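Local coordinates for pesticidial crystal protein CRY2AA (Bacillus thuringiensis serovar kurstaki, PDB 1I5P) that is an insecticidal delta-endotoxin that promotes colloid-osmotic lysis by binding to midgut epithelial cells of mosquito and moth larvae, at residues L523-E526 with T531-Y534. Numbering follows the deposited sequence.
Sequences LRFE and TARY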
ATOM      1  N   LEU A 523       7.816  -3.136  11.334  1.00 14.72           N
ATOM      2  CA  LEU A 523       7.556  -3.658  12.667  1.00 16.40           C
ATOM      3  C   LEU A 523       8.714  -3.169  13.535  1.00 17.39           C
ATOM      4  O   LEU A 523       9.870  -3.536  13.310  1.00 15.52           O
ATOM      5  CB  LEU A 523       7.512  -5.191  12.631  1.00 17.86           C
ATOM      6  CG  LEU A 523       6.582  -5.897  13.623  1.00 22.50           C
ATOM      7  CD1 LEU A 523       5.159  -5.354  13.488  1.00 18.44           C
ATOM      8  CD2 LEU A 523       6.611  -7.407  13.363  1.00 20.39           C
ATOM      9  N   ARG A 524       8.406  -2.321  14.511  1.00 17.10           N
ATOM     10  CA  ARG A 524       9.439  -1.787  15.386  1.00 19.10           C
ATOM     11  C   ARG A 524       9.515  -2.544  16.705  1.00 17.48           C
ATOM     12  O   ARG A 524       8.560  -2.552  17.484  1.00 18.45           O
ATOM     13  CB  ARG A 524       9.196  -0.300  15.664  1.00 18.59           C
ATOM     14  CG  ARG A 524      10.312   0.345  16.480  1.00 21.32           C
ATOM     15  CD  ARG A 524      10.048   1.817  16.791  1.00 20.38           C
ATOM     16  NE  ARG A 524       8.923   2.017  17.705  1.00 19.66           N
ATOM     17  CZ  ARG A 524       7.789   2.630  17.376  1.00 20.62           C
ATOM     18  NH1 ARG A 524       7.620   3.105  16.148  1.00 21.75           N
ATOM     19  NH2 ARG A 524       6.832   2.788  18.277  1.00 18.57           N
ATOM     20  N   PHE A 525      10.654  -3.184  16.944  1.00 17.31           N
ATOM     21  CA  PHE A 525      10.875  -3.931  18.177  1.00 19.76           C
ATOM     22  C   PHE A 525      11.539  -3.000  19.190  1.00 20.82           C
ATOM     23  O   PHE A 525      12.622  -2.469  18.942  1.00 20.22           O
ATOM     24  CB  PHE A 525      11.787  -5.140  17.924  1.00 17.57           C
ATOM     25  CG  PHE A 525      11.249  -6.114  16.909  1.00 17.65           C
ATOM     26  CD1 PHE A 525      12.031  -6.509  15.825  1.00 17.96           C
ATOM     27  CD2 PHE A 525       9.965  -6.635  17.031  1.00 16.39           C
ATOM     28  CE1 PHE A 525      11.540  -7.410  14.877  1.00 16.60           C
ATOM     29  CE2 PHE A 525       9.463  -7.537  16.087  1.00 16.85           C
ATOM     30  CZ  PHE A 525      10.254  -7.923  15.009  1.00 14.50           C
ATOM     31  N   GLU A 526      10.885  -2.791  20.325  1.00 21.51           N
ATOM     32  CA  GLU A 526      11.437  -1.921  21.358  1.00 23.08           C
ATOM     33  C   GLU A 526      11.999  -2.729  22.515  1.00 24.61           C
ATOM     34  O   GLU A 526      12.672  -2.187  23.388  1.00 26.06           O
ATOM     35  CB  GLU A 526      10.364  -0.955  21.865  1.00 21.08           C
ATOM     36  CG  GLU A 526       9.990   0.117  20.857  1.00 20.74           C
ATOM     37  CD  GLU A 526       8.961   1.094  21.389  1.00 21.78           C
ATOM     38  OE1 GLU A 526       8.690   1.077  22.607  1.00 23.03           O
ATOM     39  OE2 GLU A 526       8.428   1.890  20.587  1.00 23.50           O
ATOM     40  N   THR A 531      11.079 -12.226  19.046  1.00 18.77           N
ATOM     41  CA  THR A 531      11.085 -13.126  17.907  1.00 16.92           C
ATOM     42  C   THR A 531       9.781 -13.016  17.140  1.00 16.86           C
ATOM     43  O   THR A 531       8.698 -13.066  17.724  1.00 16.24           O
ATOM     44  CB  THR A 531      11.271 -14.595  18.343  1.00 17.98           C
ATOM     45  OG1 THR A 531      12.586 -14.767  18.887  1.00 19.70           O
ATOM     46  CG2 THR A 531      11.087 -15.531  17.157  1.00 14.92           C
ATOM     47  N   ALA A 532       9.903 -12.849  15.829  1.00 14.14           N
ATOM     48  CA  ALA A 532       8.754 -12.753  14.946  1.00 14.62           C
ATOM     49  C   ALA A 532       8.799 -13.961  14.016  1.00 15.26           C
ATOM     50  O   ALA A 532       9.769 -14.152  13.276  1.00 15.91           O
ATOM     51  CB  ALA A 532       8.813 -11.453  14.133  1.00 10.78           C
ATOM     52  N   ARG A 533       7.763 -14.789  14.066  1.00 15.39           N
ATOM     53  CA  ARG A 533       7.712 -15.962  13.212  1.00 14.82           C
ATOM     54  C   ARG A 533       6.814 -15.754  12.005  1.00 15.16           C
ATOM     55  O   ARG A 533       5.723 -15.201  12.117  1.00 14.94           O
ATOM     56  CB  ARG A 533       7.214 -17.186  13.985  1.00 14.38           C
ATOM     57  CG  ARG A 533       6.748 -18.315  13.057  1.00 14.34           C
ATOM     58  CD  ARG A 533       6.564 -19.628  13.780  1.00 17.71           C
ATOM     59  NE  ARG A 533       7.840 -20.156  14.253  1.00 18.27           N
ATOM     60  CZ  ARG A 533       7.981 -21.321  14.874  1.00 20.62           C
ATOM     61  NH1 ARG A 533       6.921 -22.086  15.101  1.00 20.31           N
ATOM     62  NH2 ARG A 533       9.184 -21.728  15.255  1.00 20.49           N
ATOM     63  N   TYR A 534       7.283 -16.225  10.855  1.00 15.03           N
ATOM     64  CA  TYR A 534       6.537 -16.140   9.609  1.00 13.53           C
ATOM     65  C   TYR A 534       6.461 -17.533   9.004  1.00 14.41           C
ATOM     66  O   TYR A 534       7.379 -18.340   9.161  1.00 11.32           O
ATOM     67  CB  TYR A 534       7.226 -15.185   8.635  1.00 15.39           C
ATOM     68  CG  TYR A 534       7.382 -13.794   9.196  1.00 14.64           C
ATOM     69  CD1 TYR A 534       8.430 -13.484  10.054  1.00 12.52           C
ATOM     70  CD2 TYR A 534       6.438 -12.808   8.926  1.00 15.29           C
ATOM     71  CE1 TYR A 534       8.535 -12.226  10.641  1.00 15.00           C
ATOM     72  CE2 TYR A 534       6.533 -11.545   9.507  1.00 16.86           C
ATOM     73  CZ  TYR A 534       7.581 -11.266  10.365  1.00 13.43           C
ATOM     74  OH  TYR A 534       7.652 -10.037  10.973  1.00 14.78           O
TER
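Leu-523 and Phe-525 meet Tyr-534 and Ala-532 across two strands that share no hydrogen bond, the CA atoms of Leu-523 and Ala-532 lying 9.5 Å apart, a spacing of strands in two packed sheets rather than of neighbours within one sheet. Phe-525 spans much of the gap between the strands: its ring reaches over until CZ rests 3.9 Å from CB of Ala-532, which it meets obliquely. A large flat side chain opposite a single methyl suits this place, since the alanine lets the ring come close to the far strand. Farther along, Tyr-534 reaches back from the other side. With CG beside the backbone N and anti to the carbonyl carbon (chi1 -58°), its phenol extends toward Leu-523 and brings OH to 3.7 Å from the leucine CD2. Leucine supplies an apolar branch for this buried spot, while the tyrosine hydroxyl is satisfied by a hydrogen bond with the backbone O of Pro-498. The alternation of the strands turns Arg-524 away from this interior. Its NE and NH2 both grip OE2 of Glu-526, each at 2.9 Å and close to the guanidinium plane, a side-on salt bridge that pairs the charges on the partly exposed side. On the other strand, Arg-533 likewise points outward and bridges to Asp-606. The contact thus packs two sheets of the C-terminal lectin-like jelly-roll sandwich: strand 522-525 lies between strands 510-513 and 617-626, strand 530-537 pairs with 602-610, and Phe-617, Leu-619, Ile-607 and Val-609 extend the apolar layer between them.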